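Local structure of homospermidine synthase (Legionella pneumophila subsp. pneumophila str. Philadelphia 1, 2PH5) at residues 207-213 / 352-358; 222-226 / 321-327. The protein probably catalyses the formation of homospermidine, and binds nicotinamide-adenine-dinucleotide (NAD). All coordinates share one frame; numbering follows the deposited sequence.

Contact 1. Residues 207-213 / 352-358; sequences EQDSQVT and IIDGCDE
Q208 and E358 form a hydrogen-bonded antiparallel pair. Q208 N lies 3.0 Å from E358 O, and the return bond from E358 N to Q208 O is nearly straight at 174°. D209 and D357 follow as a non-hydrogen-bonded pair.

The ladder changes at S210. Its N donates to C356 O at 2.8 Å, but C356 N is met by a side chain: it donates to S210 OG at 2.9 Å. Chi1 of 64° sets OG between the S210 backbone N and carbonyl carbon, from where it can reach C356 N. Water 1 donates to Q208 O and, weakly, to C356 O.

The tight part lies on the D209 and D357 face. The extended E207 side chain brings OE2 within 2.9 Å of D357 OD1, one acceptor beside another. The two carboxylate planes are 34° apart. Their outer partners are hydroxyls: Y319 for E207 and T392 for D357. D209 OD1 accepts from both Q211 N, closing an Asx turn, and Q211 NE2, the latter at 2.8 Å. D209 OD2 hydrogen-bonds T225 OG1. I352 CD1 packs 3.4 Å from Q211 CB, crossing the extended glutamine chain.

The far end is looser. Past G355, toward I352 and T213, the pairing is weak. V212 CG2 and I353 CG1 touch at 4.0 Å, while the D354 side chain is exposed and hydrogen-bonds Q380. P216 of the second subunit packs on V212 and I353.

Strands 202-213 and 352-364 are neighbours in the mixed sheet. Strand 311-322 continues it beside 202-213, and strand 370-378 beside 352-364. Helix 379-385 packs against Q211 and I352.

Contact 2. Residues 222-226 / 321-327; sequences FVNTW and YNPCPDA
W226 and Y321 make the direct side-chain hydrogen bond of this contact. W226 NE1 donates to Y321 OH at 2.8 Å with an angle of 170°. The hydroxyl lies almost in the indole plane, so the N-H points straight at the oxygen. N224 ND2 sits over one face of the same indole, toward its rim. P323 N lies over the centre of one face of the Y321 ring.

Water 2 supplies the second polar link. It donates to N224 OD1 and to T225 OG1, the latter at 2.8 Å. It accepts from C324 N at 2.9 Å, and its bond with Y321 OH is weak. The water therefore joins the end of strand 221-224 to the turn before helix 325-336.

Apolar and weak contacts fill in the rest. T225 CG2 touches C324 SG at 3.8 Å. V223 and D326 lie side by side, with V223 CG1 4.0 Å from D326 CB. The D326 carboxylate has the T213 hydroxyl as its polar partner. A327 CB rests 3.5 Å from N224 OD1. A327 CA makes a CA-H...O contact of 3.1 Å with V223 O.

C324 is the N-cap of helix 325-336. With chi1 at 65°, its SG turns back to accept a weak bond from A327 N. This is a strand-to-helix junction with a side-chain N-cap, packed against a neighbouring strand end. The W226 side chain comes within about 5 Å of the bound NAD.

The centres of the two contacts are about 9 Å apart. Along the chain the order is 207-213, 222-226, 321-327, 352-358, so both segments of contact 2 fall between those of contact 1. Strands 202-213 and 311-322 are neighbours in the mixed beta-sheet, which brings the contacts together. Strand 221-224 belongs to a separate two-stranded parallel beta-sheet. Two side-chain hydrogen bonds, each between a carboxylate and a threonine hydroxyl, join the contacts directly. All four segments belong to the saccharopine dehydrogenase C-terminal-type part of the chain. Together they join beta-strands and a helix start near the NAD site, and both contacts touch the second subunit.

Contact 1. Residues 207-213 / 352-358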
loop_
_atom_site.group_PDB
_atom_site.type_symbol
_atom_site.label_atom_id
_atom_site.label_comp_id
_atom_site.label_asym_id
_atom_site.label_seq_id
_atom_site.Cartn_x
_atom_site.Cartn_y
_atom_site.Cartn_z
ATOM N N GLU A 207 -5.631 14.259 -7.286
ATOM C CA GLU A 207 -4.863 14.754 -6.154
ATOM C C GLU A 207 -3.835 13.723 -5.740
ATOM O O GLU A 207 -4.082 12.517 -5.797
ATOM C CB GLU A 207 -5.782 15.062 -4.963
ATOM C CG GLU A 207 -5.056 15.540 -3.709
ATOM C CD GLU A 207 -5.994 15.782 -2.530
ATOM O OE1 GLU A 207 -7.229 15.776 -2.739
ATOM O OE2 GLU A 207 -5.499 15.989 -1.394
ATOM N N GLN A 208 -2.679 14.211 -5.315
ATOM C CA GLN A 208 -1.619 13.330 -4.885
ATOM C C GLN A 208 -0.910 13.946 -3.691
ATOM O O GLN A 208 -0.210 14.946 -3.821
ATOM C CB GLN A 208 -0.660 13.104 -6.040
ATOM C CG GLN A 208 -0.101 11.707 -6.088
ATOM C CD GLN A 208 0.249 11.297 -7.498
ATOM O OE1 GLN A 208 0.987 10.333 -7.718
ATOM N NE2 GLN A 208 -0.292 12.032 -8.474
ATOM N N ASP A 209 -1.123 13.337 -2.527
ATOM C CA ASP A 209 -0.541 13.781 -1.264
ATOM C C ASP A 209 0.782 13.059 -1.066
ATOM O O ASP A 209 0.815 11.829 -0.945
ATOM C CB ASP A 209 -1.487 13.428 -0.108
ATOM C CG ASP A 209 -1.238 14.259 1.143
ATOM O OD1 ASP A 209 -0.064 14.542 1.476
ATOM O OD2 ASP A 209 -2.231 14.618 1.810
ATOM N N SER A 210 1.869 13.827 -1.028
ATOM C CA SER A 210 3.204 13.264 -0.837
ATOM C C SER A 210 3.800 13.647 0.520
ATOM O O SER A 210 4.999 13.503 0.736
ATOM C CB SER A 210 4.149 13.733 -1.957
ATOM O OG SER A 210 4.347 15.138 -1.933
ATOM N N GLN A 211 2.976 14.135 1.441
ATOM C CA GLN A 211 3.504 14.515 2.746
ATOM C C GLN A 211 3.986 13.287 3.521
ATOM O O GLN A 211 3.216 12.360 3.756
ATOM C CB GLN A 211 2.439 15.291 3.537
ATOM C CG GLN A 211 1.968 16.544 2.775
ATOM C CD GLN A 211 0.793 17.255 3.419
ATOM O OE1 GLN A 211 0.963 18.074 4.340
ATOM N NE2 GLN A 211 -0.417 16.944 2.941
ATOM N N VAL A 212 5.273 13.272 3.872
ATOM C CA VAL A 212 5.857 12.172 4.638
ATOM C C VAL A 212 6.038 12.632 6.077
ATOM O O VAL A 212 5.980 13.829 6.359
ATOM C CB VAL A 212 7.231 11.725 4.092
ATOM C CG1 VAL A 212 7.054 11.054 2.748
ATOM C CG2 VAL A 212 8.171 12.914 3.995
ATOM N N THR A 213 6.295 11.692 6.981
ATOM C CA THR A 213 6.409 12.040 8.390
ATOM C C THR A 213 7.486 11.345 9.206
ATOM O O THR A 213 8.146 10.414 8.747
ATOM C CB THR A 213 5.112 11.732 9.110
ATOM O OG1 THR A 213 4.863 10.328 9.007
ATOM C CG2 THR A 213 3.950 12.497 8.499
ATOM N N ILE A 352 4.930 15.729 10.086
ATOM C CA ILE A 352 5.345 15.654 8.697
ATOM C C ILE A 352 6.578 16.529 8.496
ATOM O O ILE A 352 6.631 17.667 8.951
ATOM C CB ILE A 352 4.200 16.036 7.700
ATOM C CG1 ILE A 352 4.546 17.308 6.952
ATOM C CG2 ILE A 352 2.879 16.199 8.422
ATOM C CD1 ILE A 352 3.696 17.480 5.755
ATOM N N ILE A 353 7.579 15.984 7.817
ATOM C CA ILE A 353 8.829 16.698 7.606
ATOM C C ILE A 353 9.073 17.188 6.180
ATOM O O ILE A 353 9.870 18.095 5.966
ATOM C CB ILE A 353 10.004 15.806 8.024
ATOM C CG1 ILE A 353 10.151 14.642 7.032
ATOM C CG2 ILE A 353 9.770 15.296 9.437
ATOM C CD1 ILE A 353 11.150 13.568 7.432
ATOM N N ASP A 354 8.389 16.600 5.206
ATOM C CA ASP A 354 8.597 16.989 3.820
ATOM C C ASP A 354 7.362 16.635 3.001
ATOM O O ASP A 354 6.436 15.986 3.501
ATOM C CB ASP A 354 9.814 16.236 3.268
ATOM C CG ASP A 354 10.335 16.821 1.971
ATOM O OD1 ASP A 354 10.877 16.043 1.159
ATOM O OD2 ASP A 354 10.225 18.048 1.753
ATOM N N GLY A 355 7.341 17.076 1.748
ATOM C CA GLY A 355 6.220 16.752 0.882
ATOM C C GLY A 355 5.248 17.866 0.552
ATOM O O GLY A 355 5.359 18.988 1.043
ATOM N N CYS A 356 4.275 17.544 -0.287
ATOM C CA CYS A 356 3.295 18.527 -0.690
ATOM C C CYS A 356 1.983 17.872 -1.099
ATOM O O CYS A 356 1.894 16.649 -1.231
ATOM C CB CYS A 356 3.846 19.364 -1.845
ATOM S SG CYS A 356 4.182 18.420 -3.327
ATOM N N ASP A 357 0.963 18.693 -1.296
ATOM C CA ASP A 357 -0.336 18.187 -1.678
ATOM C C ASP A 357 -0.727 18.806 -3.016
ATOM O O ASP A 357 -0.893 20.026 -3.113
ATOM C CB ASP A 357 -1.366 18.549 -0.605
ATOM C CG ASP A 357 -2.648 17.746 -0.728
ATOM O OD1 ASP A 357 -3.055 17.452 -1.873
ATOM O OD2 ASP A 357 -3.253 17.422 0.318
ATOM N N GLU A 358 -0.844 17.970 -4.048
ATOM C CA GLU A 358 -1.230 18.451 -5.372
ATOM C C GLU A 358 -2.687 18.184 -5.633
ATOM O O GLU A 358 -3.051 17.101 -6.074
ATOM C CB GLU A 358 -0.437 17.777 -6.488
ATOM C CG GLU A 358 0.859 18.448 -6.790
ATOM C CD GLU A 358 1.274 18.321 -8.247
ATOM O OE1 GLU A 358 1.198 17.196 -8.819
ATOM O OE2 GLU A 358 1.690 19.359 -8.810
HETATM O O HOH W 1 2.476 15.346 -4.226
#

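Contact 2. Residues 222-226 / 321-327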
loop_
_atom_site.group_PDB
_atom_site.type_symbol
_atom_site.label_atom_id
_atom_site.label_comp_id
_atom_site.label_asym_id
_atom_site.label_seq_id
_atom_site.Cartn_x
_atom_site.Cartn_y
_atom_site.Cartn_z
ATOM N N PHE A 222 -4.925 4.539 11.992
ATOM C CA PHE A 222 -5.156 5.068 10.660
ATOM C C PHE A 222 -4.590 6.493 10.676
ATOM O O PHE A 222 -5.072 7.356 11.413
ATOM C CB PHE A 222 -6.651 5.065 10.334
ATOM C CG PHE A 222 -6.949 5.197 8.866
ATOM C CD1 PHE A 222 -6.837 6.432 8.225
ATOM C CD2 PHE A 222 -7.317 4.081 8.111
ATOM C CE1 PHE A 222 -7.088 6.554 6.854
ATOM C CE2 PHE A 222 -7.570 4.193 6.740
ATOM C CZ PHE A 222 -7.456 5.433 6.108
ATOM N N VAL A 223 -3.550 6.720 9.879
ATOM C CA VAL A 223 -2.889 8.017 9.809
ATOM C C VAL A 223 -3.209 8.736 8.496
ATOM O O VAL A 223 -3.151 8.146 7.413
ATOM C CB VAL A 223 -1.356 7.843 9.969
ATOM C CG1 VAL A 223 -0.672 9.196 10.134
ATOM C CG2 VAL A 223 -1.072 6.978 11.188
ATOM N N ASN A 224 -3.549 10.017 8.598
ATOM C CA ASN A 224 -3.907 10.786 7.418
ATOM C C ASN A 224 -3.661 12.272 7.624
ATOM O O ASN A 224 -3.602 12.761 8.754
ATOM C CB ASN A 224 -5.374 10.526 7.065
ATOM C CG ASN A 224 -5.757 11.072 5.698
ATOM O OD1 ASN A 224 -4.931 11.154 4.788
ATOM N ND2 ASN A 224 -7.027 11.434 5.546
ATOM N N THR A 225 -3.500 12.988 6.522
ATOM C CA THR A 225 -3.253 14.411 6.594
ATOM C C THR A 225 -4.520 15.158 6.966
ATOM O O THR A 225 -4.482 16.349 7.265
ATOM C CB THR A 225 -2.685 14.911 5.275
ATOM O OG1 THR A 225 -3.493 14.432 4.195
ATOM C CG2 THR A 225 -1.252 14.382 5.105
ATOM N N TRP A 226 -5.644 14.450 6.932
ATOM C CA TRP A 226 -6.932 15.018 7.320
ATOM C C TRP A 226 -7.708 13.949 8.074
ATOM O O TRP A 226 -7.147 12.907 8.413
ATOM C CB TRP A 226 -7.739 15.504 6.116
ATOM C CG TRP A 226 -7.835 14.540 4.986
ATOM C CD1 TRP A 226 -6.830 14.165 4.148
ATOM C CD2 TRP A 226 -9.019 13.876 4.521
ATOM N NE1 TRP A 226 -7.309 13.313 3.184
ATOM C CE2 TRP A 226 -8.646 13.117 3.384
ATOM C CE3 TRP A 226 -10.356 13.850 4.949
ATOM C CZ2 TRP A 226 -9.568 12.337 2.665
ATOM C CZ3 TRP A 226 -11.272 13.071 4.230
ATOM C CH2 TRP A 226 -10.867 12.328 3.102
ATOM N N TYR A 321 -7.879 9.706 -6.323
ATOM C CA TYR A 321 -7.106 10.087 -5.142
ATOM C C TYR A 321 -5.946 9.187 -4.763
ATOM O O TYR A 321 -6.045 7.963 -4.798
ATOM C CB TYR A 321 -8.048 10.174 -3.936
ATOM C CG TYR A 321 -7.432 10.701 -2.651
ATOM C CD1 TYR A 321 -7.779 10.152 -1.419
ATOM C CD2 TYR A 321 -6.569 11.804 -2.655
ATOM C CE1 TYR A 321 -7.296 10.683 -0.229
ATOM C CE2 TYR A 321 -6.079 12.347 -1.459
ATOM C CZ TYR A 321 -6.451 11.780 -0.251
ATOM O OH TYR A 321 -5.989 12.314 0.932
ATOM N N ASN A 322 -4.847 9.816 -4.373
ATOM C CA ASN A 322 -3.669 9.094 -3.926
ATOM C C ASN A 322 -3.254 9.846 -2.669
ATOM O O ASN A 322 -2.623 10.905 -2.746
ATOM C CB ASN A 322 -2.562 9.151 -4.969
ATOM C CG ASN A 322 -1.411 8.221 -4.644
ATOM O OD1 ASN A 322 -0.357 8.282 -5.269
ATOM N ND2 ASN A 322 -1.610 7.350 -3.667
ATOM N N PRO A 323 -3.627 9.313 -1.492
ATOM C CA PRO A 323 -3.319 9.912 -0.189
ATOM C C PRO A 323 -1.836 9.862 0.161
ATOM O O PRO A 323 -1.022 9.334 -0.597
ATOM C CB PRO A 323 -4.169 9.090 0.768
ATOM C CG PRO A 323 -4.079 7.731 0.166
ATOM C CD PRO A 323 -4.275 7.999 -1.318
ATOM N N CYS A 324 -1.488 10.431 1.307
ATOM C CA CYS A 324 -0.104 10.441 1.749
ATOM C C CYS A 324 0.305 9.000 2.043
ATOM O O CYS A 324 -0.509 8.201 2.503
ATOM C CB CYS A 324 0.039 11.296 3.000
ATOM S SG CYS A 324 -0.839 10.623 4.401
ATOM N N PRO A 325 1.572 8.645 1.780
ATOM C CA PRO A 325 2.033 7.275 2.033
ATOM C C PRO A 325 1.529 6.627 3.328
ATOM O O PRO A 325 1.279 5.419 3.360
ATOM C CB PRO A 325 3.563 7.394 1.972
ATOM C CG PRO A 325 3.836 8.867 2.097
ATOM C CD PRO A 325 2.691 9.506 1.374
ATOM N N ASP A 326 1.376 7.420 4.386
ATOM C CA ASP A 326 0.885 6.889 5.654
ATOM C C ASP A 326 -0.574 6.462 5.527
ATOM O O ASP A 326 -0.990 5.461 6.123
ATOM C CB ASP A 326 1.024 7.929 6.770
ATOM C CG ASP A 326 2.432 8.000 7.342
ATOM O OD1 ASP A 326 2.710 8.945 8.108
ATOM O OD2 ASP A 326 3.258 7.113 7.037
ATOM N N ALA A 327 -1.353 7.221 4.759
ATOM C CA ALA A 327 -2.758 6.882 4.557
ATOM C C ALA A 327 -2.842 5.673 3.618
ATOM O O ALA A 327 -3.835 4.951 3.619
ATOM C CB ALA A 327 -3.518 8.066 3.964
HETATM O O HOH W 2 -3.298 11.853 3.037
#